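Local coordinates for protein acid phosphatase (Bacillus anthracis, PDB 2I33) that probably hydrolyses phosphate monoesters at acidic pH, as a magnesium-binding class C acid phosphatase of the HAD superfamily, at residues A[14-19]-A[240-245]; A[73-78]-A[92-97]. All coordinates share one frame; numbering follows the deposited sequence.

Contact 1. Residues A[14-19]-A[240-245]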
ATOM      1  N   VAL A  14      -5.631  28.530   1.091  1.00 41.36           N
ATOM      2  CA  VAL A  14      -5.524  27.039   1.189  1.00 41.36           C
ATOM      3  C   VAL A  14      -4.107  26.601   1.560  1.00 41.21           C
ATOM      4  O   VAL A  14      -3.111  27.112   1.032  1.00 41.53           O
ATOM      5  CB  VAL A  14      -5.989  26.310  -0.119  1.00 41.48           C
ATOM      6  CG1 VAL A  14      -7.247  26.985  -0.695  1.00 42.40           C
ATOM      7  CG2 VAL A  14      -4.866  26.229  -1.180  1.00 41.41           C
ATOM      8  N   LYS A  15      -4.029  25.647   2.480  1.00 40.36           N
ATOM      9  CA  LYS A  15      -2.764  25.054   2.881  1.00 39.68           C
ATOM     10  C   LYS A  15      -2.719  23.630   2.343  1.00 38.50           C
ATOM     11  O   LYS A  15      -3.235  22.699   2.980  1.00 39.24           O
ATOM     12  CB  LYS A  15      -2.639  25.069   4.409  1.00 39.60           C
ATOM     13  N   LEU A  16      -2.100  23.454   1.167  1.00 36.73           N
ATOM     14  CA  LEU A  16      -2.008  22.161   0.522  1.00 35.83           C
ATOM     15  C   LEU A  16      -1.408  21.130   1.450  1.00 33.60           C
ATOM     16  O   LEU A  16      -1.810  19.979   1.427  1.00 34.29           O
ATOM     17  CB  LEU A  16      -1.127  22.184  -0.730  1.00 35.62           C
ATOM     18  CG  LEU A  16      -1.629  22.918  -1.966  1.00 37.29           C
ATOM     19  CD1 LEU A  16      -0.608  22.745  -3.077  1.00 37.52           C
ATOM     20  CD2 LEU A  16      -3.020  22.405  -2.383  1.00 37.36           C
ATOM     21  N   THR A  17      -0.420  21.523   2.245  1.00 31.78           N
ATOM     22  CA  THR A  17       0.294  20.539   3.060  1.00 29.59           C
ATOM     23  C   THR A  17      -0.602  19.839   4.093  1.00 28.17           C
ATOM     24  O   THR A  17      -0.332  18.689   4.458  1.00 28.09           O
ATOM     25  CB  THR A  17       1.507  21.132   3.793  1.00 29.88           C
ATOM     26  OG1 THR A  17       1.135  22.367   4.390  1.00 29.49           O
ATOM     27  CG2 THR A  17       2.677  21.321   2.817  1.00 31.36           C
ATOM     28  N   ASP A  18      -1.679  20.497   4.502  1.00 27.08           N
ATOM     29  CA  ASP A  18      -2.591  19.892   5.461  1.00 26.32           C
ATOM     30  C   ASP A  18      -3.294  18.715   4.803  1.00 25.71           C
ATOM     31  O   ASP A  18      -3.647  17.747   5.466  1.00 26.85           O
ATOM     32  CB  ASP A  18      -3.645  20.887   5.959  1.00 26.69           C
ATOM     33  CG  ASP A  18      -3.117  21.828   7.057  1.00 27.95           C
ATOM     34  OD1 ASP A  18      -1.967  21.632   7.519  0.50 27.08           O
ATOM     35  OD2 ASP A  18      -3.899  22.714   7.466  0.50 26.92           O
ATOM     36  N   GLN A  19      -3.492  18.802   3.497  1.00 25.08           N
ATOM     37  CA  GLN A  19      -4.162  17.714   2.774  1.00 25.53           C
ATOM     38  C   GLN A  19      -3.382  16.403   2.735  1.00 26.50           C
ATOM     39  O   GLN A  19      -3.953  15.338   2.412  1.00 25.79           O
ATOM     40  CB  GLN A  19      -4.518  18.193   1.365  1.00 25.76           C
ATOM     41  CG  GLN A  19      -5.503  19.345   1.388  1.00 26.21           C
ATOM     42  CD  GLN A  19      -5.795  19.887   0.016  1.00 27.92           C
ATOM     43  OE1 GLN A  19      -5.349  19.321  -0.970  1.00 31.17           O
ATOM     44  NE2 GLN A  19      -6.582  20.957  -0.061  1.00 28.96           N
ATOM     45  N   LYS A 240      -7.792  22.834  -6.585  1.00 29.16           N
ATOM     46  CA  LYS A 240      -8.968  22.539  -7.396  1.00 28.52           C
ATOM     47  C   LYS A 240      -8.856  21.190  -8.106  1.00 27.97           C
ATOM     48  O   LYS A 240      -9.832  20.434  -8.186  1.00 27.80           O
ATOM     49  CB  LYS A 240      -9.197  23.636  -8.429  1.00 28.33           C
ATOM     50  CG  LYS A 240     -10.377  23.369  -9.340  1.00 29.63           C
ATOM     51  CD  LYS A 240     -10.644  24.548 -10.250  1.00 31.20           C
ATOM     52  CE  LYS A 240     -11.757  24.247 -11.257  1.00 32.70           C
ATOM     53  NZ  LYS A 240     -13.009  23.762 -10.592  1.00 34.40           N
ATOM     54  N   ILE A 241      -7.675  20.906  -8.641  1.00 27.00           N
ATOM     55  CA  ILE A 241      -7.426  19.651  -9.333  1.00 26.51           C
ATOM     56  C   ILE A 241      -7.618  18.504  -8.382  1.00 26.67           C
ATOM     57  O   ILE A 241      -8.226  17.500  -8.729  1.00 25.83           O
ATOM     58  CB  ILE A 241      -6.007  19.595  -9.920  1.00 26.44           C
ATOM     59  CG1 ILE A 241      -5.883  20.602 -11.080  1.00 27.51           C
ATOM     60  CG2 ILE A 241      -5.668  18.207 -10.400  1.00 27.63           C
ATOM     61  CD1 ILE A 241      -4.471  20.786 -11.568  1.00 28.19           C
ATOM     62  N   ARG A 242      -7.053  18.640  -7.190  1.00 26.03           N
ATOM     63  CA  ARG A 242      -7.164  17.567  -6.208  1.00 26.41           C
ATOM     64  C   ARG A 242      -8.637  17.299  -5.930  1.00 27.24           C
ATOM     65  O   ARG A 242      -9.076  16.170  -5.981  1.00 27.79           O
ATOM     66  CB  ARG A 242      -6.433  17.937  -4.926  1.00 26.95           C
ATOM     67  CG  ARG A 242      -4.939  17.973  -5.071  1.00 26.37           C
ATOM     68  CD  ARG A 242      -4.305  18.507  -3.796  1.00 27.62           C
ATOM     69  NE  ARG A 242      -2.853  18.358  -3.810  1.00 26.43           N
ATOM     70  CZ  ARG A 242      -2.084  18.483  -2.727  1.00 28.90           C
ATOM     71  NH1 ARG A 242      -2.614  18.766  -1.541  1.00 29.28           N
ATOM     72  NH2 ARG A 242      -0.773  18.336  -2.834  1.00 29.83           N
ATOM     73  N   HIS A 243      -9.400  18.353  -5.668  1.00 27.67           N
ATOM     74  CA  HIS A 243     -10.831  18.174  -5.409  1.00 28.56           C
ATOM     75  C   HIS A 243     -11.606  17.614  -6.603  1.00 28.43           C
ATOM     76  O   HIS A 243     -12.467  16.741  -6.453  1.00 28.72           O
ATOM     77  CB  HIS A 243     -11.451  19.487  -4.962  1.00 28.65           C
ATOM     78  CG  HIS A 243     -11.169  19.815  -3.534  1.00 30.78           C
ATOM     79  ND1 HIS A 243     -10.001  20.417  -3.128  1.00 32.09           N
ATOM     80  CD2 HIS A 243     -11.900  19.609  -2.414  1.00 33.17           C
ATOM     81  CE1 HIS A 243     -10.034  20.593  -1.819  1.00 33.14           C
ATOM     82  NE2 HIS A 243     -11.176  20.112  -1.362  1.00 34.53           N
ATOM     83  N   ASP A 244     -11.301  18.126  -7.785  1.00 28.43           N
ATOM     84  CA  ASP A 244     -11.993  17.718  -9.006  1.00 27.99           C
ATOM     85  C   ASP A 244     -11.746  16.271  -9.401  1.00 27.76           C
ATOM     86  O   ASP A 244     -12.519  15.701 -10.177  1.00 27.34           O
ATOM     87  CB  ASP A 244     -11.577  18.614 -10.165  1.00 28.20           C
ATOM     88  CG  ASP A 244     -12.188  20.000 -10.081  1.00 30.02           C
ATOM     89  OD1 ASP A 244     -13.022  20.262  -9.182  1.00 32.53           O
ATOM     90  OD2 ASP A 244     -11.826  20.837 -10.925  1.00 33.21           O
ATOM     91  N   ASN A 245     -10.676  15.681  -8.884  1.00 27.41           N
ATOM     92  CA  ASN A 245     -10.359  14.302  -9.223  1.00 27.81           C
ATOM     93  C   ASN A 245     -10.813  13.292  -8.193  1.00 28.00           C
ATOM     94  O   ASN A 245     -10.625  12.088  -8.377  1.00 27.85           O
ATOM     95  CB  ASN A 245      -8.874  14.150  -9.550  1.00 27.53           C
ATOM     96  CG  ASN A 245      -8.578  14.578 -10.966  1.00 29.93           C
ATOM     97  OD1 ASN A 245      -8.631  13.762 -11.897  1.00 33.67           O
ATOM     98  ND2 ASN A 245      -8.339  15.875 -11.155  1.00 29.14           N
TER

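Contact 2. Residues A[73-78]-A[92-97]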
ATOM      1  N   ASN A  73      11.725   8.698   3.860  1.00 28.22           N
ATOM      2  CA  ASN A  73      11.840  10.165   3.919  1.00 28.53           C
ATOM      3  C   ASN A  73      10.648  10.815   4.537  1.00 28.76           C
ATOM      4  O   ASN A  73      10.466  12.053   4.453  1.00 29.08           O
ATOM      5  CB  ASN A  73      12.044  10.707   2.523  1.00 28.66           C
ATOM      6  CG  ASN A  73      13.212  10.109   1.894  1.00 30.43           C
ATOM      7  OD1 ASN A  73      14.351  10.405   2.258  1.00 31.51           O
ATOM      8  ND2 ASN A  73      12.961   9.229   0.960  1.00 30.19           N
ATOM      9  N   SER A  74       9.817  10.035   5.204  1.00 29.18           N
ATOM     10  CA  SER A  74       8.624  10.629   5.743  1.00 28.88           C
ATOM     11  C   SER A  74       8.916  11.764   6.754  1.00 29.42           C
ATOM     12  O   SER A  74       8.091  12.676   6.844  1.00 30.45           O
ATOM     13  CB  SER A  74       7.670   9.567   6.290  1.00 30.54           C
ATOM     14  OG  SER A  74       8.256   8.918   7.368  1.00 30.83           O
ATOM     15  N   PRO A  75      10.061  11.755   7.497  1.00 28.84           N
ATOM     16  CA  PRO A  75      10.300  12.939   8.361  1.00 28.19           C
ATOM     17  C   PRO A  75      10.336  14.255   7.598  1.00 27.86           C
ATOM     18  O   PRO A  75      10.010  15.303   8.153  1.00 28.61           O
ATOM     19  CB  PRO A  75      11.660  12.666   8.979  1.00 28.91           C
ATOM     20  CG  PRO A  75      11.744  11.132   8.974  1.00 29.17           C
ATOM     21  CD  PRO A  75      11.110  10.728   7.701  1.00 28.83           C
ATOM     22  N   HIS A  76      10.735  14.196   6.337  1.00 27.01           N
ATOM     23  CA  HIS A  76      10.693  15.409   5.539  1.00 27.28           C
ATOM     24  C   HIS A  76       9.253  15.834   5.229  1.00 26.26           C
ATOM     25  O   HIS A  76       8.890  17.020   5.295  1.00 27.10           O
ATOM     26  CB  HIS A  76      11.485  15.270   4.266  1.00 26.32           C
ATOM     27  CG  HIS A  76      11.451  16.503   3.445  1.00 26.49           C
ATOM     28  ND1 HIS A  76      10.459  16.742   2.528  1.00 28.07           N
ATOM     29  CD2 HIS A  76      12.228  17.613   3.472  1.00 25.77           C
ATOM     30  CE1 HIS A  76      10.646  17.938   1.996  1.00 27.41           C
ATOM     31  NE2 HIS A  76      11.713  18.483   2.549  1.00 26.56           N
ATOM     32  N   GLN A  77       8.412  14.866   4.895  1.00 27.53           N
ATOM     33  CA  GLN A  77       7.012  15.169   4.616  1.00 28.96           C
ATOM     34  C   GLN A  77       6.329  15.714   5.871  1.00 28.74           C
ATOM     35  O   GLN A  77       5.535  16.657   5.793  1.00 29.81           O
ATOM     36  CB  GLN A  77       6.288  13.943   4.090  1.00 30.14           C
ATOM     37  CG  GLN A  77       6.900  13.353   2.815  1.00 33.00           C
ATOM     38  CD  GLN A  77       6.824  14.262   1.608  1.00 40.49           C
ATOM     39  OE1 GLN A  77       7.848  14.778   1.127  1.00 48.07           O
ATOM     40  NE2 GLN A  77       5.622  14.475   1.112  1.00 39.58           N
ATOM     41  N   ALA A  78       6.658  15.146   7.023  1.00 28.84           N
ATOM     42  CA  ALA A  78       6.174  15.663   8.315  1.00 28.11           C
ATOM     43  C   ALA A  78       6.593  17.123   8.520  1.00 28.00           C
ATOM     44  O   ALA A  78       5.816  17.955   8.972  1.00 27.65           O
ATOM     45  CB  ALA A  78       6.673  14.812   9.454  1.00 29.41           C
ATOM     46  N   ASP A  92      16.882  19.164   0.066  1.00 24.85           N
ATOM     47  CA  ASP A  92      18.330  18.960   0.005  1.00 25.66           C
ATOM     48  C   ASP A  92      18.945  18.943   1.394  1.00 25.67           C
ATOM     49  O   ASP A  92      19.875  18.151   1.651  1.00 25.82           O
ATOM     50  CB  ASP A  92      18.989  20.028  -0.844  1.00 25.79           C
ATOM     51  CG  ASP A  92      18.688  19.845  -2.327  1.00 27.26           C
ATOM     52  OD1 ASP A  92      18.024  18.825  -2.657  1.00 28.70           O
ATOM     53  OD2 ASP A  92      19.139  20.725  -3.113  1.00 31.54           O
ATOM     54  N   ASP A  93      18.444  19.803   2.279  1.00 25.73           N
ATOM     55  CA  ASP A  93      18.891  19.806   3.681  1.00 25.84           C
ATOM     56  C   ASP A  93      18.678  18.414   4.295  1.00 25.51           C
ATOM     57  O   ASP A  93      19.572  17.847   4.928  1.00 26.50           O
ATOM     58  CB  ASP A  93      18.142  20.858   4.508  1.00 26.04           C
ATOM     59  CG  ASP A  93      18.588  22.296   4.224  1.00 27.45           C
ATOM     60  OD1 ASP A  93      19.539  22.535   3.440  1.00 30.78           O
ATOM     61  OD2 ASP A  93      18.009  23.202   4.865  1.00 31.49           O
ATOM     62  N   TRP A  94      17.490  17.881   4.082  1.00 24.64           N
ATOM     63  CA  TRP A  94      17.151  16.536   4.536  1.00 25.50           C
ATOM     64  C   TRP A  94      18.093  15.480   3.948  1.00 25.69           C
ATOM     65  O   TRP A  94      18.664  14.649   4.678  1.00 25.81           O
ATOM     66  CB  TRP A  94      15.715  16.237   4.140  1.00 26.08           C
ATOM     67  CG  TRP A  94      15.347  14.807   4.278  1.00 26.34           C
ATOM     68  CD1 TRP A  94      15.065  13.944   3.277  1.00 28.17           C
ATOM     69  CD2 TRP A  94      15.295  14.045   5.488  1.00 26.74           C
ATOM     70  NE1 TRP A  94      14.796  12.683   3.778  1.00 27.40           N
ATOM     71  CE2 TRP A  94      14.967  12.710   5.132  1.00 27.76           C
ATOM     72  CE3 TRP A  94      15.522  14.337   6.824  1.00 28.26           C
ATOM     73  CZ2 TRP A  94      14.805  11.702   6.089  1.00 27.30           C
ATOM     74  CZ3 TRP A  94      15.377  13.329   7.755  1.00 28.13           C
ATOM     75  CH2 TRP A  94      15.035  12.036   7.386  1.00 28.47           C
ATOM     76  N   ILE A  95      18.259  15.489   2.639  1.00 26.19           N
ATOM     77  CA  ILE A  95      19.168  14.513   2.006  1.00 25.62           C
ATOM     78  C   ILE A  95      20.575  14.599   2.592  1.00 26.12           C
ATOM     79  O   ILE A  95      21.203  13.561   2.870  1.00 25.88           O
ATOM     80  CB  ILE A  95      19.203  14.737   0.500  1.00 27.26           C
ATOM     81  CG1 ILE A  95      17.839  14.378  -0.101  1.00 29.06           C
ATOM     82  CG2 ILE A  95      20.358  13.933  -0.136  1.00 27.34           C
ATOM     83  CD1 ILE A  95      17.461  12.928  -0.098  1.00 33.18           C
ATOM     84  N   ASN A  96      21.071  15.808   2.790  1.00 25.61           N
ATOM     85  CA  ASN A  96      22.402  15.983   3.328  1.00 26.46           C
ATOM     86  C   ASN A  96      22.591  15.439   4.734  1.00 26.46           C
ATOM     87  O   ASN A  96      23.708  15.070   5.110  1.00 26.64           O
ATOM     88  CB  ASN A  96      22.757  17.451   3.296  1.00 26.77           C
ATOM     89  CG  ASN A  96      23.100  17.900   1.921  1.00 28.93           C
ATOM     90  OD1 ASN A  96      23.550  17.099   1.114  1.00 34.34           O
ATOM     91  ND2 ASN A  96      22.949  19.194   1.648  1.00 31.01           N
ATOM     92  N   LYS A  97      21.527  15.424   5.522  1.00 25.59           N
ATOM     93  CA  LYS A  97      21.607  14.877   6.872  1.00 27.48           C
ATOM     94  C   LYS A  97      21.865  13.377   6.809  1.00 27.24           C
ATOM     95  O   LYS A  97      22.450  12.805   7.743  1.00 28.23           O
ATOM     96  CB  LYS A  97      20.322  15.144   7.643  1.00 27.63           C
ATOM     97  CG  LYS A  97      20.101  16.618   7.959  1.00 30.65           C
ATOM     98  CD  LYS A  97      19.138  16.765   9.118  1.00 34.53           C
ATOM     99  CE  LYS A  97      19.879  16.603  10.447  1.00 37.32           C
ATOM    100  NZ  LYS A  97      18.990  15.896  11.394  1.00 39.79           N
TER

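Contact 1. Residues A[14-19]-A[240-245]
Arg-242 reaches from its helix to the N-terminal segment, and NH1 makes both hydrogen bonds that join 14-19 to 240-245. The stronger one runs to Gln-19 OE1 at 2.8 Å and is nearly straight, with 168° at the hydrogen. The oxygen lies in the plane of the guanidinium, but NH1 stands above the carbonyl plane of the amide rather than on a lone pair, and the two flat groups are turned 50° against each other. A weak second bond goes from NH1 to the backbone O of Leu-16 at 3.3 Å. The arginine chain, extended from CG to NE, lets the guanidinium span much of the 9.5 Å between the CA atoms of Gln-19 and Arg-242. Its NH2 forms a salt bridge with Glu-223, and NE a hydrogen bond with Tyr-227.

Van der Waals packing adds to this. Leu-16 CD2 lies over one guanidinium face, 3.8 Å from Arg-242 NH1. At the edge of the His-243 ring, Gln-19 NE2 merely packs 3.9 Å from CE1, amide and ring planes 80° apart; NE2 hydrogen-bonds Asp-239 OD1, and the imidazole ND1 the backbone O of Asp-239.

The contact thus joins the segment leading into helix 21-29 to the C-terminal part of helix 235-244, with helix 221-226 supplying Glu-223. Leu-21 of the second subunit packs on Gln-19 and His-243, and Met-22 of that subunit on Arg-242.

Contact 2. Residues A[73-78]-A[92-97]
Trp-94 NE1 gives its hydrogen to Asn-73 OD1 over 2.8 Å, an almost straight bond of 170°. The donor approaches on a lone pair, in the carbonyl plane, and the oxygen lies close to the plane of the indole; the amide and the ring nevertheless stand nearly perpendicular, 85° apart. The amide is held at its other end too, since Asn-73 ND2 makes a hydrogen bond to OD1 of Asp-67, a ligand of the magnesium ion. Trp-94 may thus help position Asn-73, which belongs to the second shell of the metal site.

Beyond this bond the indole packs against the first turn of helix 74-83. His-76 CB sits over the five-membered ring, 4.0 Å from its centroid, in a CH-pi contact. Having CG anti to the backbone N (chi1 -180°), His-76 brings CD2 to 3.8 Å from Trp-94 CB, while its NE2 bonds to the backbone O of Tyr-89. Farther along the indole, Pro-75 CG touches CH2 at 3.8 Å.

The result is a buried junction between helices 74-83 and 91-97, with Trp-91 beside both aromatic residues, helix 21-29 packing on the former helix, helix 131-141 on the latter, and Phe-249 of the second subunit against the indole.

In the fold
Contact 2 is nested within the chain loop that contact 1 closes: 14-19 comes first, then 73-78 and 92-97, and 240-245 last. Their centres lie 22 Å apart and their nearest atoms about 6 Å, without touching. Helix 21-29 connects them: it begins just after 14-19 and packs against helix 74-83. Neither contact belongs to the five-stranded parallel sheet. Contact 1 joins the start of the modelled chain to a helix near its C-terminal end, whereas contact 2 lies close to the metal site, with the side chain of Asn-73 about 7 Å from the magnesium ion. Both reach the second subunit, which illustrates how terminal packing and the surroundings of a metal site can meet one dimer interface.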